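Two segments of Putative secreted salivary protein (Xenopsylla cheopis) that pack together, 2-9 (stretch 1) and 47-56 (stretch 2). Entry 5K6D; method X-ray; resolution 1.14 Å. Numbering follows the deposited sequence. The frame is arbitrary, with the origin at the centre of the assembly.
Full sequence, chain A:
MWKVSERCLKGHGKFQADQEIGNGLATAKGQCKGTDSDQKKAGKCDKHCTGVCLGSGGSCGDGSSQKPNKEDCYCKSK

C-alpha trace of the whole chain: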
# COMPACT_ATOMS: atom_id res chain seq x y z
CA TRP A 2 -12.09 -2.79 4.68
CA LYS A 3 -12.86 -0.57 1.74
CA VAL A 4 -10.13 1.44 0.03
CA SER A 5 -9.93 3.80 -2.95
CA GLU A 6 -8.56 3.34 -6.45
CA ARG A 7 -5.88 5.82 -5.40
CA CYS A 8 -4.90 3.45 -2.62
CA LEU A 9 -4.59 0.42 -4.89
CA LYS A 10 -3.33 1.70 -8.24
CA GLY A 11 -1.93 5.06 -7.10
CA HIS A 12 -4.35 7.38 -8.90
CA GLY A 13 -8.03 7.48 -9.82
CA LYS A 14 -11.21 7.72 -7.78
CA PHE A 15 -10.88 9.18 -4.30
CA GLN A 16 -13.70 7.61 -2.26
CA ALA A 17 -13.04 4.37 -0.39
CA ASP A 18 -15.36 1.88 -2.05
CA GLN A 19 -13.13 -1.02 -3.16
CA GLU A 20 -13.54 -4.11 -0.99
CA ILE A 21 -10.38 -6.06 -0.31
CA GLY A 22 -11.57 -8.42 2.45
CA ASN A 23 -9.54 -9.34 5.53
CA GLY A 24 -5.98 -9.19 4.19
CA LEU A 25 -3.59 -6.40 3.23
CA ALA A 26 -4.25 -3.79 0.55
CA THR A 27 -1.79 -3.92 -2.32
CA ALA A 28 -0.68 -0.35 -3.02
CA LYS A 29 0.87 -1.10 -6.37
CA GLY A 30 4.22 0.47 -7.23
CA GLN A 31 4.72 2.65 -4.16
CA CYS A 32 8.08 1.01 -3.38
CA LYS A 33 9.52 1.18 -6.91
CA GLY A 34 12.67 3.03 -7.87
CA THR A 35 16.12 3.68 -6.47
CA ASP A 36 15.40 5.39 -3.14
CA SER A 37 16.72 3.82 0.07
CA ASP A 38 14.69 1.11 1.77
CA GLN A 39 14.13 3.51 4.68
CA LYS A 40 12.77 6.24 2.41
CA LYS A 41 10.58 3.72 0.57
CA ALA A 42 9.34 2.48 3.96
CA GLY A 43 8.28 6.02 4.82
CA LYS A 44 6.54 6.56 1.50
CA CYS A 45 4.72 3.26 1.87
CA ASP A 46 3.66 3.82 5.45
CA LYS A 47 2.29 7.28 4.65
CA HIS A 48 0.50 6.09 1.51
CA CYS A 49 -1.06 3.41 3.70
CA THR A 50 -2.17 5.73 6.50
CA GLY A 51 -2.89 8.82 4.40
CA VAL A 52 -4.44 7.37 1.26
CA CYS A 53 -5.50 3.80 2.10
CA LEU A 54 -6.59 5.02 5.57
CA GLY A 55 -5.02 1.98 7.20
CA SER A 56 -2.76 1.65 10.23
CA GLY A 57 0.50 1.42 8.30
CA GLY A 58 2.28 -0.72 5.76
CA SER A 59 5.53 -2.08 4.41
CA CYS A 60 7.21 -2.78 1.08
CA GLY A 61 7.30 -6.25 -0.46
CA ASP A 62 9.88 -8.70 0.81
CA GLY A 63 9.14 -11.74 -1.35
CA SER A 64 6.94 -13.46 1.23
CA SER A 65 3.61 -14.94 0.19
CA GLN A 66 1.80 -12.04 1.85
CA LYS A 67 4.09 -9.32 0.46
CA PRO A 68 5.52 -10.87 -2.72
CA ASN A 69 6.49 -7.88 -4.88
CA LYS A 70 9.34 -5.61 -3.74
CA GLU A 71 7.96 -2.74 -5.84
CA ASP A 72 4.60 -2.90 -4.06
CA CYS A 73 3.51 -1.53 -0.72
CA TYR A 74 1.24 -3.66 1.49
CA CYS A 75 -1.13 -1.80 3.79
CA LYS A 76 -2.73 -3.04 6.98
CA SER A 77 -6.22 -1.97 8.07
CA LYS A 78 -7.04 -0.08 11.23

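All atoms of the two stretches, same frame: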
# COMPACT_ATOMS: atom_id res chain seq x y z
N TRP A 2 -12.84 -4.01 4.96
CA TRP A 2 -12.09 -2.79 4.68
C TRP A 2 -12.30 -2.38 3.24
O TRP A 2 -12.06 -3.16 2.32
CB TRP A 2 -10.61 -3.01 4.97
CG TRP A 2 -9.74 -1.80 4.91
CD1 TRP A 2 -10.12 -0.49 5.01
CD2 TRP A 2 -8.33 -1.80 4.74
NE1 TRP A 2 -9.02 0.33 4.91
CE2 TRP A 2 -7.91 -0.45 4.75
CE3 TRP A 2 -7.38 -2.80 4.59
CZ2 TRP A 2 -6.58 -0.10 4.60
CZ3 TRP A 2 -6.07 -2.45 4.44
CH2 TRP A 2 -5.67 -1.12 4.45
N LYS A 3 -12.75 -1.15 3.06
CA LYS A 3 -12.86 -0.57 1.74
C LYS A 3 -11.78 0.49 1.54
O LYS A 3 -11.50 1.28 2.44
CB LYS A 3 -14.24 0.05 1.52
CG LYS A 3 -15.37 -0.96 1.56
CD LYS A 3 -16.68 -0.34 1.10
CE LYS A 3 -17.86 -1.26 1.38
NZ LYS A 3 -18.05 -1.46 2.84
N VAL A 4 -11.17 0.48 0.36
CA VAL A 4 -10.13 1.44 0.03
C VAL A 4 -10.42 2.05 -1.34
O VAL A 4 -11.28 1.57 -2.07
CB VAL A 4 -8.72 0.80 0.02
CG1 VAL A 4 -8.36 0.25 1.41
CG2 VAL A 4 -8.62 -0.29 -1.04
N SER A 5 -9.69 3.10 -1.68
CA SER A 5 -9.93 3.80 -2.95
C SER A 5 -9.07 3.25 -4.09
O SER A 5 -8.07 2.56 -3.85
CB SER A 5 -9.65 5.28 -2.78
OG SER A 5 -8.27 5.48 -2.52
N GLU A 6 -9.44 3.58 -5.32
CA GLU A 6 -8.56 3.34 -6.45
C GLU A 6 -7.18 3.95 -6.23
O GLU A 6 -6.16 3.35 -6.56
CB GLU A 6 -9.14 3.91 -7.74
CG GLU A 6 -10.39 3.24 -8.22
CD GLU A 6 -10.82 3.71 -9.60
OE1 GLU A 6 -10.34 4.76 -10.07
OE2 GLU A 6 -11.66 3.03 -10.24
N ARG A 7 -7.15 5.16 -5.68
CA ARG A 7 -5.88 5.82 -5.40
C ARG A 7 -5.01 4.98 -4.49
O ARG A 7 -3.80 4.87 -4.69
CB ARG A 7 -6.13 7.19 -4.78
CG ARG A 7 -6.73 8.18 -5.74
CD ARG A 7 -7.01 9.48 -5.03
NE ARG A 7 -5.79 10.20 -4.68
CZ ARG A 7 -5.44 10.56 -3.44
NH1 ARG A 7 -6.18 10.22 -2.38
NH2 ARG A 7 -4.33 11.26 -3.27
N CYS A 8 -5.62 4.36 -3.49
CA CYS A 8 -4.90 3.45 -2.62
C CYS A 8 -4.25 2.33 -3.41
O CYS A 8 -3.04 2.08 -3.28
CB CYS A 8 -5.84 2.89 -1.56
SG CYS A 8 -5.22 1.48 -0.64
N LEU A 9 -5.04 1.65 -4.24
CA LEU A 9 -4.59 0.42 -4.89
C LEU A 9 -3.69 0.67 -6.09
O LEU A 9 -2.62 0.08 -6.20
CB LEU A 9 -5.80 -0.42 -5.30
CG LEU A 9 -6.64 -0.95 -4.14
CD1 LEU A 9 -7.85 -1.71 -4.65
CD2 LEU A 9 -5.81 -1.85 -3.22
N LYS A 47 3.15 6.11 4.80
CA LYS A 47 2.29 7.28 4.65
C LYS A 47 1.22 7.08 3.58
O LYS A 47 0.09 7.53 3.74
CB LYS A 47 3.14 8.51 4.34
CG LYS A 47 2.36 9.77 3.95
CD LYS A 47 1.32 10.24 4.95
CE LYS A 47 1.91 10.65 6.29
NZ LYS A 47 0.93 11.45 7.09
N HIS A 48 1.55 6.42 2.48
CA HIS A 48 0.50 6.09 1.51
C HIS A 48 -0.57 5.24 2.20
O HIS A 48 -1.78 5.46 2.03
CB HIS A 48 1.09 5.37 0.30
CG HIS A 48 0.08 5.01 -0.74
ND1 HIS A 48 -0.39 5.90 -1.68
CD2 HIS A 48 -0.58 3.85 -0.94
CE1 HIS A 48 -1.28 5.29 -2.43
NE2 HIS A 48 -1.41 4.05 -2.01
N CYS A 49 -0.13 4.29 3.01
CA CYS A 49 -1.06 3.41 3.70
C CYS A 49 -1.94 4.15 4.70
O CYS A 49 -3.15 3.91 4.74
CB CYS A 49 -0.31 2.29 4.42
SG CYS A 49 0.50 1.14 3.28
N THR A 50 -1.36 5.03 5.51
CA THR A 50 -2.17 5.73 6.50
C THR A 50 -2.94 6.90 5.88
O THR A 50 -4.08 7.18 6.27
CB THR A 50 -1.33 6.27 7.66
OG1 THR A 50 -0.36 7.21 7.16
CG2 THR A 50 -0.63 5.14 8.41
N GLY A 51 -2.32 7.60 4.93
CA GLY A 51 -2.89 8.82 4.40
C GLY A 51 -3.81 8.66 3.21
O GLY A 51 -4.66 9.51 2.98
N VAL A 52 -3.63 7.59 2.45
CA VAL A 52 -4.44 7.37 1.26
C VAL A 52 -5.31 6.12 1.41
O VAL A 52 -6.52 6.18 1.21
CB VAL A 52 -3.57 7.28 -0.03
CG1 VAL A 52 -4.43 7.04 -1.25
CG2 VAL A 52 -2.74 8.56 -0.21
N CYS A 53 -4.72 5.00 1.82
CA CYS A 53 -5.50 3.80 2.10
C CYS A 53 -6.29 3.87 3.41
O CYS A 53 -7.18 3.07 3.63
CB CYS A 53 -4.60 2.56 2.11
SG CYS A 53 -3.75 2.22 0.54
N LEU A 54 -5.94 4.83 4.27
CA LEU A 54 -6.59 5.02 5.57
C LEU A 54 -6.48 3.77 6.44
O LEU A 54 -7.41 3.41 7.17
CB LEU A 54 -8.04 5.46 5.39
CG LEU A 54 -8.26 6.64 4.45
CD1 LEU A 54 -9.74 7.01 4.38
CD2 LEU A 54 -7.42 7.85 4.86
N GLY A 55 -5.33 3.11 6.35
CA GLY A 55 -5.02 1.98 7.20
C GLY A 55 -4.15 2.38 8.37
O GLY A 55 -3.98 3.57 8.67
N SER A 56 -3.60 1.39 9.06
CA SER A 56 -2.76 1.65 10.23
C SER A 56 -1.29 1.85 9.88
O SER A 56 -0.53 2.43 10.65
CB SER A 56 -2.89 0.50 11.23
OG SER A 56 -2.48 -0.72 10.64
O HOH W 1 -9.95 3.33 3.18
O HOH W 2 -8.81 4.53 0.73

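The N-terminal segment packs against the C-terminal part of a helix and the residues that follow it (47-56) in a small, disulfide-centred contact, in which one covalent link is reinforced by a side-chain-to-backbone hydrogen bond, two water bridges and a modest amount of apolar packing. The link joins C8, in the helix that begins at residue 6, to C53, just beyond the helix of stretch 2; their SG atoms are 2.0 Å apart, and the chi3 of 94° is close to the unstrained value for a disulfide. Here the backbones also come nearest each other, with C8 CA 4.8 Å from C53 CA.

On one flank of the disulfide, H48 reaches back to the helix of stretch 1. Its CA-to-CB bond runs sideways, but with chi1 in the t well the imidazole ends close to the other stretch, and H48 NE2 donates to C8 O at 2.9 Å. The N-H...O angle of 174° makes this bond almost linear, and the acceptor lies near the plane of the ring, where the N-H points. R7 O also sits at the ring edge, 3.4 Å from H48 CE1. The bond fixes NE2 as a protonated position.

V52 points toward stretch 1 and packs its CG1 into the start of that helix, 3.7 Å from C8 N and 4.4 Å from C8 CB. The same methyl lies over one face of the R7 guanidinium, 3.8 Å from R7 NH1, so R7 meets V52 through van der Waals contact with the flat face of its guanidinium. C8 N itself is occupied within its own stretch: it donates to S5 OG at 3.0 Å, the capping bond that closes the helix N-terminus.

Backbone groups are joined through water. Water 2 accepts from S5 N and donates to V52 O, both at 2.9 Å, while water 1 donates to K3 O at 2.7 Å and to C53 O at 2.8 Å. The two bridges thus couple K3 and S5, ahead of the helix in stretch 1, to V52 and C53 without direct backbone hydrogen bonds between the stretches.

W2 packs against C53 and G55. Its CZ2 lies 3.4 Å from C53 O, which approaches the ring edge near its plane, and 4.1 Å from C53 CB. V4 adds a contact of its own, with CG1 3.8 Å from C53 O and 4.5 Å from C53 CB. G55 lets the indole come close: W2 CZ2 is 3.7 Å from G55 CA, and a CB at this position would point toward the tryptophan and lie only 3.0 Å from CZ2.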